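Local coordinates for protein mRNA export factor (Human herpesvirus 1, PDB 4YXP) that regulates viral gene expression, inhibiting host splicing and mediating nuclear export of viral intronless mRNAs, and forms a homodimer through its folded C-terminal domain, at residues Q46-A51 and A90-A95; N52-P57 and G82-R87; A101-V106 and D140-T145; V106-N111 and V149-A154; A197-R202 and Y212-V217. All blocks are in the same frame, centred on the assembly; numbering follows the deposited sequence.

Contact 1: residues Q46-A51 and A90-A95; sequences QPFPAA and AGNPRA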
# COMPACT_ATOMS: atom_id res chain seq x y z
N GLN B 46 8.93 19.76 21.49
CA GLN B 46 7.80 19.34 22.31
C GLN B 46 7.56 17.83 22.21
O GLN B 46 6.55 17.39 21.66
CB GLN B 46 6.53 20.09 21.91
CG GLN B 46 6.59 21.58 22.19
CD GLN B 46 5.21 22.18 22.44
OE1 GLN B 46 4.33 21.53 22.99
NE2 GLN B 46 5.04 23.43 22.03
N PRO B 47 8.50 17.04 22.75
CA PRO B 47 8.35 15.58 22.80
C PRO B 47 7.37 15.15 23.89
O PRO B 47 6.97 15.99 24.70
CB PRO B 47 9.77 15.11 23.12
CG PRO B 47 10.35 16.22 23.92
CD PRO B 47 9.76 17.49 23.37
N PHE B 48 6.99 13.88 23.91
CA PHE B 48 6.23 13.34 25.02
C PHE B 48 7.07 13.44 26.29
O PHE B 48 8.25 13.07 26.28
CB PHE B 48 5.83 11.88 24.79
CG PHE B 48 4.73 11.69 23.78
CD1 PHE B 48 3.45 12.16 24.03
CD2 PHE B 48 4.97 10.99 22.61
CE1 PHE B 48 2.44 11.96 23.11
CE2 PHE B 48 3.96 10.79 21.69
CZ PHE B 48 2.69 11.28 21.94
N PRO B 49 6.49 13.94 27.40
CA PRO B 49 7.18 13.76 28.68
C PRO B 49 7.27 12.27 29.02
O PRO B 49 6.27 11.57 28.84
CB PRO B 49 6.29 14.51 29.68
CG PRO B 49 5.46 15.44 28.85
CD PRO B 49 5.27 14.75 27.54
N ALA B 50 8.42 11.80 29.48
CA ALA B 50 8.63 10.37 29.66
C ALA B 50 9.17 10.00 31.04
O ALA B 50 9.60 8.87 31.26
CB ALA B 50 9.57 9.85 28.59
N ALA B 51 9.14 10.95 31.98
CA ALA B 51 9.65 10.69 33.32
C ALA B 51 8.80 9.66 34.05
O ALA B 51 7.58 9.79 34.14
CB ALA B 51 9.71 11.99 34.12
N ALA B 90 -3.28 11.53 25.74
CA ALA B 90 -4.36 12.49 25.94
C ALA B 90 -3.86 13.80 26.54
O ALA B 90 -4.41 14.87 26.27
CB ALA B 90 -5.43 11.89 26.83
N GLY B 91 -2.81 13.72 27.35
CA GLY B 91 -2.32 14.87 28.08
C GLY B 91 -1.40 15.78 27.27
O GLY B 91 -1.04 16.86 27.73
N ASN B 92 -1.04 15.34 26.07
CA ASN B 92 -0.06 16.06 25.26
C ASN B 92 -0.50 16.13 23.80
O ASN B 92 0.05 15.42 22.95
CB ASN B 92 1.31 15.39 25.37
CG ASN B 92 1.83 15.37 26.80
OD1 ASN B 92 2.43 16.34 27.27
ND2 ASN B 92 1.61 14.26 27.50
N PRO B 93 -1.49 16.98 23.50
CA PRO B 93 -2.10 17.01 22.16
C PRO B 93 -1.13 17.36 21.03
O PRO B 93 -1.23 16.77 19.95
CB PRO B 93 -3.19 18.07 22.28
CG PRO B 93 -2.87 18.85 23.51
CD PRO B 93 -2.17 17.90 24.43
N ARG B 94 -0.21 18.29 21.26
CA ARG B 94 0.73 18.68 20.21
C ARG B 94 1.67 17.52 19.88
O ARG B 94 1.85 17.18 18.71
CB ARG B 94 1.53 19.93 20.63
CG ARG B 94 0.68 21.19 20.68
CD ARG B 94 1.52 22.46 20.76
NE ARG B 94 2.32 22.67 19.56
CZ ARG B 94 3.02 23.77 19.30
NH1 ARG B 94 3.02 24.78 20.15
NH2 ARG B 94 3.72 23.86 18.17
N ALA B 95 2.26 16.91 20.91
CA ALA B 95 3.10 15.74 20.70
C ALA B 95 2.33 14.59 20.04
O ALA B 95 2.87 13.86 19.21
CB ALA B 95 3.69 15.27 22.03
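The long loop between helix 25-38 and helix 56-59 is pinned here against the junction of helices 75-91 and 93-109, with F48 on A95 at the heart of the contact. The A95 methyl sits over one face of the F48 ring, displaced toward the rim: CB lies 3.9 Å from the ring centroid, a CH-pi contact, and 3.7 Å from both CD1 and CE1. Q46 O comes to 3.6 Å from the same A95 CB. At the junction itself N92 occupies the N-cap position of helix 93-109 without capping it. Its amide instead donates from ND2 back to T88 O, while OD1 meets the P49 ring tip to tip, 3.3 Å from CD; the amide plane stands almost perpendicular to the F48 ring. Q46 NE2 stands over one face of the R94 guanidinium, toward its rim, the two planes 58° apart. Q46 NE2 and R94 NH1 are 3.1 Å apart, but both are donors and no hydrogen bond joins them. H265 of the second subunit also packs on F48. No hydrogen bond crosses, so these segments meet by apolar and CH-pi contact around F48, with the polar ends of Q46 and R94 touching at the exposed side.

Contact 2: residues N52-P57 and G82-R87; sequences NSPWAP and GPSLYR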
# COMPACT_ATOMS: atom_id res chain seq x y z
N ASN B 52 9.46 8.62 34.56
CA ASN B 52 8.79 7.55 35.30
C ASN B 52 7.67 6.90 34.50
O ASN B 52 6.65 6.49 35.06
CB ASN B 52 8.24 8.09 36.62
CG ASN B 52 9.33 8.37 37.63
OD1 ASN B 52 9.93 9.44 37.64
ND2 ASN B 52 9.59 7.39 38.50
N SER B 53 7.85 6.81 33.19
CA SER B 53 6.93 6.07 32.33
C SER B 53 7.57 4.75 31.90
O SER B 53 8.70 4.74 31.43
CB SER B 53 6.56 6.89 31.09
OG SER B 53 5.83 6.11 30.16
N PRO B 54 6.84 3.63 32.05
CA PRO B 54 7.37 2.38 31.52
C PRO B 54 7.40 2.36 29.99
O PRO B 54 7.95 1.43 29.39
CB PRO B 54 6.39 1.32 32.06
CG PRO B 54 5.12 2.06 32.24
CD PRO B 54 5.50 3.45 32.66
N TRP B 55 6.82 3.38 29.36
CA TRP B 55 6.77 3.47 27.91
C TRP B 55 7.85 4.40 27.36
O TRP B 55 7.88 4.69 26.16
CB TRP B 55 5.40 3.98 27.45
CG TRP B 55 4.27 3.09 27.83
CD1 TRP B 55 3.47 3.19 28.93
CD2 TRP B 55 3.79 1.95 27.09
NE1 TRP B 55 2.53 2.19 28.93
CE2 TRP B 55 2.70 1.42 27.81
CE3 TRP B 55 4.18 1.34 25.90
CZ2 TRP B 55 2.01 0.29 27.37
CZ3 TRP B 55 3.49 0.23 25.47
CH2 TRP B 55 2.41 -0.28 26.20
N ALA B 56 8.75 4.86 28.22
CA ALA B 56 9.76 5.84 27.84
C ALA B 56 10.50 5.47 26.54
O ALA B 56 10.76 6.34 25.71
CB ALA B 56 10.75 6.04 28.97
N PRO B 57 10.86 4.19 26.37
CA PRO B 57 11.58 3.81 25.14
C PRO B 57 10.84 4.11 23.83
O PRO B 57 11.50 4.42 22.84
CB PRO B 57 11.77 2.29 25.31
CG PRO B 57 11.79 2.09 26.78
CD PRO B 57 10.79 3.07 27.33
N GLY B 82 -1.33 -0.08 29.89
CA GLY B 82 -2.08 0.65 28.87
C GLY B 82 -2.57 2.02 29.30
O GLY B 82 -2.34 3.01 28.60
N PRO B 83 -3.26 2.10 30.45
CA PRO B 83 -3.78 3.39 30.92
C PRO B 83 -2.73 4.49 31.01
O PRO B 83 -3.04 5.65 30.76
CB PRO B 83 -4.35 3.04 32.30
CG PRO B 83 -4.77 1.62 32.16
CD PRO B 83 -3.72 0.98 31.30
N SER B 84 -1.50 4.13 31.36
CA SER B 84 -0.41 5.10 31.47
C SER B 84 -0.10 5.75 30.12
O SER B 84 -0.00 6.97 30.02
CB SER B 84 0.85 4.42 32.02
OG SER B 84 1.95 5.32 32.02
N LEU B 85 0.05 4.93 29.09
CA LEU B 85 0.35 5.44 27.76
C LEU B 85 -0.82 6.28 27.26
O LEU B 85 -0.63 7.34 26.65
CB LEU B 85 0.65 4.29 26.80
CG LEU B 85 1.03 4.68 25.36
CD1 LEU B 85 2.33 5.45 25.34
CD2 LEU B 85 1.12 3.44 24.47
N TYR B 86 -2.03 5.80 27.54
CA TYR B 86 -3.26 6.49 27.17
C TYR B 86 -3.25 7.89 27.74
O TYR B 86 -3.55 8.87 27.05
CB TYR B 86 -4.47 5.70 27.68
CG TYR B 86 -5.83 6.27 27.34
CD1 TYR B 86 -6.30 7.40 27.99
CD2 TYR B 86 -6.65 5.66 26.41
CE1 TYR B 86 -7.55 7.92 27.70
CE2 TYR B 86 -7.90 6.17 26.11
CZ TYR B 86 -8.35 7.30 26.76
OH TYR B 86 -9.59 7.81 26.47
N ARG B 87 -2.88 7.98 29.02
CA ARG B 87 -2.84 9.25 29.73
C ARG B 87 -1.81 10.20 29.11
O ARG B 87 -2.04 11.40 28.99
CB ARG B 87 -2.52 8.99 31.21
CG ARG B 87 -3.00 10.06 32.17
CD ARG B 87 -3.23 9.49 33.57
NE ARG B 87 -2.01 8.97 34.18
CZ ARG B 87 -1.76 7.70 34.47
NH1 ARG B 87 -2.65 6.74 34.20
NH2 ARG B 87 -0.61 7.36 35.04
O HOH W 1 3.20 6.83 29.89
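W55 CG stands anti to its carbonyl carbon (chi1 -62°), turning the indole to L85, whose CG, anti to the backbone N (chi1 -178°), carries the branches along the ring. The two side chains cross at about a right angle, with L85 CB over one face of the indole, 3.6 Å from the centroid of the five-membered ring and 11° off the normal, a close CH-pi contact. The leucine branches divide the rest: CD1 approaches W55 CG at 3.9 Å, while CD2 lies by CE3 of the six-membered ring at 4.0 Å. At the indole edge are G82 N and S84 OG, and W55 NE1 donates to H81 O one residue before the helical segment. S53 opens a type I turn to A56, and its hydroxyl also closes an ST turn by accepting from W55 N at 3.0 Å. That S53 OG is bonded to a water at 2.7 Å, and the water bonds S84 OG at 2.9 Å. Y268 of the second subunit packs on both W55 and L85. The NE1 bond to H81 O and the leucine over one face limit the indole's rotation, and the two serine hydroxyls are bridged by water.

Contact 3: residues A101-V106 and D140-T145; sequences AMRDCV and DPIIGT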
# COMPACT_ATOMS: atom_id res chain seq x y z
N ALA B 101 1.04 11.68 12.90
CA ALA B 101 1.49 11.93 11.53
C ALA B 101 2.61 10.97 11.12
O ALA B 101 2.62 10.46 10.00
CB ALA B 101 1.96 13.37 11.38
N MET B 102 3.55 10.73 12.03
CA MET B 102 4.67 9.83 11.75
C MET B 102 4.22 8.38 11.68
O MET B 102 4.63 7.63 10.79
CB MET B 102 5.76 10.00 12.80
CG MET B 102 6.78 11.09 12.48
SD MET B 102 8.03 11.28 13.77
CE MET B 102 7.01 11.60 15.18
N ARG B 103 3.36 7.97 12.60
CA ARG B 103 2.85 6.60 12.61
C ARG B 103 2.08 6.30 11.32
O ARG B 103 2.11 5.18 10.82
CB ARG B 103 1.95 6.35 13.82
CG ARG B 103 1.31 4.96 13.85
CD ARG B 103 0.46 4.75 15.09
NE ARG B 103 -0.30 3.51 15.05
CZ ARG B 103 0.11 2.34 15.53
NH1 ARG B 103 1.30 2.23 16.11
NH2 ARG B 103 -0.67 1.27 15.42
N ASP B 104 1.39 7.31 10.81
CA ASP B 104 0.59 7.14 9.61
C ASP B 104 1.50 6.78 8.44
O ASP B 104 1.17 5.89 7.65
CB ASP B 104 -0.21 8.40 9.30
CG ASP B 104 -1.37 8.15 8.35
OD1 ASP B 104 -2.48 7.83 8.83
OD2 ASP B 104 -1.18 8.25 7.13
N CYS B 105 2.64 7.45 8.35
CA CYS B 105 3.61 7.17 7.30
C CYS B 105 4.23 5.78 7.47
O CYS B 105 4.42 5.06 6.50
CB CYS B 105 4.71 8.23 7.28
SG CYS B 105 4.15 9.86 6.75
N VAL B 106 4.56 5.43 8.71
CA VAL B 106 5.16 4.13 8.99
C VAL B 106 4.22 3.01 8.53
O VAL B 106 4.64 2.09 7.83
CB VAL B 106 5.48 3.97 10.48
CG1 VAL B 106 5.95 2.55 10.80
CG2 VAL B 106 6.55 4.97 10.90
N ASP B 140 -6.14 10.01 19.37
CA ASP B 140 -5.24 8.98 19.83
C ASP B 140 -4.37 8.50 18.66
O ASP B 140 -4.90 8.16 17.61
CB ASP B 140 -6.08 7.84 20.44
CG ASP B 140 -5.26 6.65 20.89
OD1 ASP B 140 -4.45 6.13 20.10
OD2 ASP B 140 -5.48 6.22 22.04
N PRO B 141 -3.03 8.50 18.81
CA PRO B 141 -2.19 8.13 17.65
C PRO B 141 -2.45 6.74 17.08
O PRO B 141 -2.32 6.55 15.86
CB PRO B 141 -0.77 8.22 18.20
CG PRO B 141 -0.85 9.20 19.31
CD PRO B 141 -2.21 8.99 19.93
N ILE B 142 -2.81 5.78 17.93
CA ILE B 142 -3.03 4.41 17.48
C ILE B 142 -4.38 4.31 16.77
O ILE B 142 -4.47 3.79 15.65
CB ILE B 142 -2.92 3.43 18.66
CG1 ILE B 142 -1.48 3.42 19.19
CG2 ILE B 142 -3.34 2.02 18.24
CD1 ILE B 142 -1.27 2.56 20.43
N ILE B 143 -5.43 4.80 17.42
CA ILE B 143 -6.76 4.77 16.83
C ILE B 143 -6.79 5.65 15.57
O ILE B 143 -7.40 5.29 14.56
CB ILE B 143 -7.83 5.21 17.85
CG1 ILE B 143 -7.89 4.19 18.99
CG2 ILE B 143 -9.19 5.35 17.18
CD1 ILE B 143 -8.82 4.55 20.12
N GLY B 144 -6.11 6.79 15.63
CA GLY B 144 -6.13 7.75 14.55
C GLY B 144 -5.53 7.29 13.22
O GLY B 144 -5.80 7.88 12.18
N THR B 145 -4.71 6.24 13.25
CA THR B 145 -4.05 5.77 12.03
C THR B 145 -4.63 4.44 11.54
O THR B 145 -3.99 3.72 10.78
CB THR B 145 -2.53 5.60 12.23
OG1 THR B 145 -2.27 4.75 13.36
CG2 THR B 145 -1.86 6.96 12.45
O HOH W 2 -3.26 2.09 14.07
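R103 and T145 bury the largest areas here, and D104 follows. R103 runs extended from CG to NE, crossing T145 at about a right angle, and its NE donates to T145 OG1 over 2.9 Å. The hydroxyl lies almost in the guanidinium plane, 8° out of it, although the N-H...O angle of 138° makes the bond bent. T145 presents OG1 this way because chi1 of 54° sets it between its backbone N and carbonyl carbon. CG2 lies 3.7 Å from D104 N. The D104 side chain, paired with R108, slides past T145 in the opposite direction, with OD1 3.8 Å from T145 CG2. I142 takes one face of the guanidinium: CG1 lies 4.1 Å above the centre. A water ties the edge together, accepting from R103 NH2, donating to I142 O at 2.6 Å and bonding T145 OG1. NH1 reaches E121 as a salt bridge and G266 O of the second subunit, so the charge of this buried arginine is probably offset largely by E121. D140, ahead of the short helix, caps it by accepting from I142 N and I143 N through OD1. The arrangement is that of an N-capped helical turn docked on a longer helix in an all-helical domain, with R103 of the longer helix reaching on to the second subunit of the intertwined dimer.

Contact 4: residues V106-N111 and V149-A154; sequences VLRQEN and VLDNLA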
# COMPACT_ATOMS: atom_id res chain seq x y z
N VAL B 106 4.56 5.43 8.71
CA VAL B 106 5.16 4.13 8.99
C VAL B 106 4.22 3.01 8.53
O VAL B 106 4.64 2.09 7.83
CB VAL B 106 5.48 3.97 10.48
CG1 VAL B 106 5.95 2.55 10.80
CG2 VAL B 106 6.55 4.97 10.90
N LEU B 107 2.96 3.11 8.92
CA LEU B 107 1.99 2.05 8.65
C LEU B 107 1.68 1.92 7.16
O LEU B 107 1.33 0.83 6.69
CB LEU B 107 0.70 2.31 9.44
CG LEU B 107 0.60 1.59 10.79
CD1 LEU B 107 1.87 1.74 11.61
CD2 LEU B 107 -0.60 2.10 11.58
N ARG B 108 1.82 3.01 6.42
CA ARG B 108 1.54 2.99 4.99
C ARG B 108 2.71 2.41 4.18
O ARG B 108 2.55 2.14 2.98
CB ARG B 108 1.19 4.41 4.51
CG ARG B 108 -0.23 4.79 4.92
CD ARG B 108 -0.63 6.23 4.61
NE ARG B 108 -1.95 6.50 5.18
CZ ARG B 108 -3.11 6.21 4.61
NH1 ARG B 108 -3.15 5.67 3.40
NH2 ARG B 108 -4.25 6.49 5.23
N GLN B 109 3.86 2.20 4.81
CA GLN B 109 5.01 1.62 4.12
C GLN B 109 5.51 0.31 4.75
O GLN B 109 6.54 -0.22 4.33
CB GLN B 109 6.16 2.64 4.05
CG GLN B 109 6.72 3.09 5.39
CD GLN B 109 7.72 2.11 5.99
OE1 GLN B 109 8.82 1.93 5.47
NE2 GLN B 109 7.33 1.47 7.09
N GLU B 110 4.78 -0.21 5.73
CA GLU B 110 5.17 -1.47 6.38
C GLU B 110 5.02 -2.67 5.46
O GLU B 110 4.17 -2.67 4.57
CB GLU B 110 4.34 -1.69 7.65
CG GLU B 110 4.80 -0.90 8.84
CD GLU B 110 4.02 -1.22 10.11
OE1 GLU B 110 2.79 -1.43 10.02
OE2 GLU B 110 4.65 -1.27 11.19
N ASN B 111 5.83 -3.71 5.68
CA ASN B 111 5.70 -4.94 4.90
C ASN B 111 4.53 -5.75 5.46
O ASN B 111 3.91 -5.35 6.44
CB ASN B 111 7.01 -5.75 4.91
CG ASN B 111 7.37 -6.34 6.27
OD1 ASN B 111 6.51 -6.59 7.12
ND2 ASN B 111 8.66 -6.57 6.48
N VAL B 149 -3.32 1.26 8.22
CA VAL B 149 -3.12 -0.18 8.20
C VAL B 149 -4.20 -0.82 7.32
O VAL B 149 -3.93 -1.79 6.61
CB VAL B 149 -3.09 -0.78 9.64
CG1 VAL B 149 -4.24 -0.29 10.49
CG2 VAL B 149 -3.07 -2.31 9.59
N LEU B 150 -5.40 -0.25 7.33
CA LEU B 150 -6.46 -0.69 6.43
C LEU B 150 -6.04 -0.60 4.97
O LEU B 150 -6.14 -1.58 4.22
CB LEU B 150 -7.73 0.13 6.65
CG LEU B 150 -8.90 -0.13 5.69
CD1 LEU B 150 -9.33 -1.59 5.74
CD2 LEU B 150 -10.07 0.79 6.02
N ASP B 151 -5.57 0.57 4.55
CA ASP B 151 -5.15 0.79 3.16
C ASP B 151 -4.01 -0.15 2.76
O ASP B 151 -4.00 -0.71 1.66
CB ASP B 151 -4.71 2.24 2.94
CG ASP B 151 -5.88 3.19 2.78
OD1 ASP B 151 -7.04 2.73 2.79
OD2 ASP B 151 -5.64 4.41 2.64
N ASN B 152 -3.03 -0.30 3.66
CA ASN B 152 -1.88 -1.14 3.38
C ASN B 152 -2.27 -2.60 3.18
O ASN B 152 -1.86 -3.23 2.20
CB ASN B 152 -0.85 -1.01 4.51
CG ASN B 152 0.55 -1.43 4.08
OD1 ASN B 152 0.84 -1.51 2.88
ND2 ASN B 152 1.41 -1.68 5.04
N LEU B 153 -3.06 -3.14 4.10
CA LEU B 153 -3.49 -4.54 4.00
C LEU B 153 -4.35 -4.77 2.76
O LEU B 153 -4.25 -5.80 2.10
CB LEU B 153 -4.25 -4.98 5.25
CG LEU B 153 -3.43 -5.25 6.52
CD1 LEU B 153 -4.34 -5.50 7.71
CD2 LEU B 153 -2.48 -6.42 6.32
N ALA B 154 -5.21 -3.80 2.45
CA ALA B 154 -6.07 -3.90 1.28
C ALA B 154 -5.24 -3.92 -0.01
O ALA B 154 -5.53 -4.69 -0.92
CB ALA B 154 -7.06 -2.75 1.25
O HOH W 3 2.91 0.06 1.04
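R108 and D151 meet at one end of this contact, N152 and the turn after L107 at the other. From CB, which starts away from helix 146-167, the R108 chain has CG anti to its carbonyl carbon (chi1 -76°) and then runs extended through CD to NE, with A147 and A148 of that helix beside it. NE turns back to its own helix in a salt bridge with D104 OD2. CZ comes to 3.7 Å from D151 OD2, and NH1 completes the approach at 2.9 Å, a hydrogen-bonded salt bridge that uses the anti side of the carboxylate. NH2 lies farther from the same D151 OD2, at 3.6 Å. The guanidinium and carboxylate planes are 72° apart. NH1 also donates to T155 O of the second subunit, and P159 of that subunit packs on R108, so the arginine serves both chains at once.

Helix 146-167 packs beside the last part of helix 93-109 in the all-helical fold, and N152 reaches the backbone carbonyls of the turn at 107-110. Its ND2 donates to E110 O at 3.0 Å in a nearly straight bond, 172° at the hydrogen, from above the carbonyl plane; L107 O lies just as near, at 3.0 Å. OD1 of the same amide accepts from R156 NE, and a water donates both to it and to R108 O. Q109 folds back on the helix, donating from NE2 to V106 O. Nearby, L107 CD2 approaches V149 CB at 4.3 Å, while S118 and A119 of helix 112-132 lie against L107 and V149 respectively.

Contact 5: residues A197-R202 and Y212-V217; sequences ARLANR and YATLGV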
# COMPACT_ATOMS: atom_id res chain seq x y z
N ALA B 197 -12.52 -0.79 8.78
CA ALA B 197 -13.23 0.20 7.97
C ALA B 197 -14.21 1.01 8.82
O ALA B 197 -14.33 2.22 8.65
CB ALA B 197 -13.97 -0.48 6.82
N ARG B 198 -14.90 0.33 9.73
CA ARG B 198 -15.84 1.01 10.62
C ARG B 198 -15.09 1.99 11.52
O ARG B 198 -15.49 3.14 11.65
CB ARG B 198 -16.61 -0.01 11.47
CG ARG B 198 -17.70 -0.74 10.70
CD ARG B 198 -18.25 -1.93 11.49
NE ARG B 198 -18.91 -1.54 12.74
CZ ARG B 198 -20.20 -1.24 12.85
NH1 ARG B 198 -20.99 -1.26 11.78
NH2 ARG B 198 -20.71 -0.92 14.03
N LEU B 199 -14.00 1.53 12.12
CA LEU B 199 -13.22 2.37 13.01
C LEU B 199 -12.64 3.56 12.25
O LEU B 199 -12.71 4.69 12.71
CB LEU B 199 -12.11 1.55 13.68
CG LEU B 199 -11.28 2.24 14.76
CD1 LEU B 199 -12.17 2.76 15.89
CD2 LEU B 199 -10.23 1.29 15.32
N ALA B 200 -12.06 3.30 11.08
CA ALA B 200 -11.49 4.38 10.26
C ALA B 200 -12.56 5.41 9.89
O ALA B 200 -12.28 6.61 9.85
CB ALA B 200 -10.84 3.81 9.01
N ASN B 201 -13.76 4.93 9.61
CA ASN B 201 -14.86 5.81 9.24
C ASN B 201 -15.20 6.79 10.36
O ASN B 201 -15.37 7.98 10.12
CB ASN B 201 -16.10 5.00 8.86
CG ASN B 201 -17.31 5.88 8.58
OD1 ASN B 201 -18.18 6.05 9.43
ND2 ASN B 201 -17.36 6.45 7.38
N ARG B 202 -15.30 6.28 11.58
CA ARG B 202 -15.63 7.13 12.73
C ARG B 202 -14.52 8.15 12.97
O ARG B 202 -14.78 9.29 13.36
CB ARG B 202 -15.86 6.30 13.99
CG ARG B 202 -16.89 5.19 13.84
CD ARG B 202 -18.28 5.72 13.51
NE ARG B 202 -19.27 4.64 13.53
CZ ARG B 202 -19.43 3.74 12.56
NH1 ARG B 202 -18.67 3.78 11.47
NH2 ARG B 202 -20.35 2.80 12.68
N TYR B 212 -18.35 2.12 21.33
CA TYR B 212 -17.83 0.76 21.39
C TYR B 212 -18.52 -0.14 20.36
O TYR B 212 -17.95 -1.14 19.92
CB TYR B 212 -18.00 0.15 22.79
CG TYR B 212 -17.07 0.69 23.87
CD1 TYR B 212 -16.14 1.69 23.60
CD2 TYR B 212 -17.12 0.18 25.16
CE1 TYR B 212 -15.29 2.17 24.60
CE2 TYR B 212 -16.29 0.64 26.15
CZ TYR B 212 -15.38 1.64 25.87
OH TYR B 212 -14.55 2.09 26.88
N ALA B 213 -19.75 0.21 19.99
CA ALA B 213 -20.51 -0.56 19.01
C ALA B 213 -19.80 -0.59 17.66
O ALA B 213 -20.01 -1.50 16.86
CB ALA B 213 -21.91 0.01 18.87
N THR B 214 -18.96 0.41 17.42
CA THR B 214 -18.15 0.47 16.22
C THR B 214 -17.31 -0.80 16.08
O THR B 214 -17.10 -1.30 14.97
CB THR B 214 -17.22 1.70 16.23
OG1 THR B 214 -17.99 2.89 16.41
CG2 THR B 214 -16.43 1.80 14.92
N LEU B 215 -16.83 -1.32 17.20
CA LEU B 215 -16.01 -2.53 17.22
C LEU B 215 -16.83 -3.78 17.49
O LEU B 215 -16.28 -4.85 17.75
CB LEU B 215 -14.91 -2.41 18.28
CG LEU B 215 -13.74 -1.43 18.08
CD1 LEU B 215 -13.12 -1.57 16.69
CD2 LEU B 215 -14.18 0.01 18.32
N GLY B 216 -18.15 -3.66 17.42
CA GLY B 216 -19.03 -4.80 17.62
C GLY B 216 -19.26 -5.16 19.08
O GLY B 216 -19.65 -6.28 19.40
N VAL B 217 -19.00 -4.20 19.96
CA VAL B 217 -19.10 -4.42 21.40
C VAL B 217 -20.32 -3.70 21.96
O VAL B 217 -20.45 -2.49 21.84
CB VAL B 217 -17.81 -3.95 22.11
CG1 VAL B 217 -17.94 -4.07 23.63
CG2 VAL B 217 -16.62 -4.76 21.62
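This is a helix-to-loop contact whose hydrogen bonds all come from one arginine: R198 of helix 188-204 binds the 3-10 turn at 212-214, in the loop leading to helix 230-241, and R202 and L199 fill in around T214. R198 bends at chi3 (64°), setting NE to donate to T214 O at 2.9 Å, almost straight at 171° and nearly in the guanidinium plane. NH2 gives a second bond to A213 O at 3.0 Å, reaching that oxygen from the face opposite to G216 N, which also donates to it. Two adjacent carbonyls are thus gripped by one guanidinium edge, and NH1 goes to R180 O. The T214 methyl packs on both arginines: CG2 is 3.6 Å from R202 CG and 3.9 Å from R198 CB, and lies over the centre of the R202 guanidinium. T214 OG1 is bonded to D211 O. Beside it, L199 CD1 meets L215 CD2 at 4.2 Å, with L199 also against T122 and C126 of helix 112-132. The segments lie within the span of the CHC2-type zinc finger, but away from its metal, in the long stretch between C163 and H242, where one arginine pairs a helix with a 3-10 turn.

Overall arrangement
Starting from the N terminus, the loop after helix 25-38 reaches contact 1, which closes on the junction of helices 75-91 and 93-109. Contact 2 lies within that span, joining the continuation of the same loop to helix 75-91, and the two touch through A50 and A56. Contact 3 opens afterwards, on helix 93-109, and crosses contact 4: their segments alternate and share V106, so that one helix is tied first to the short helix 141-144 and then to helix 146-167. Contact 5 follows separately, closing a short loop after helix 188-204, yet it packs on contact 3 through L199 and on contact 4 through A197. Contacts 1 and 5 lie farthest apart, centres about 26 Å from each other.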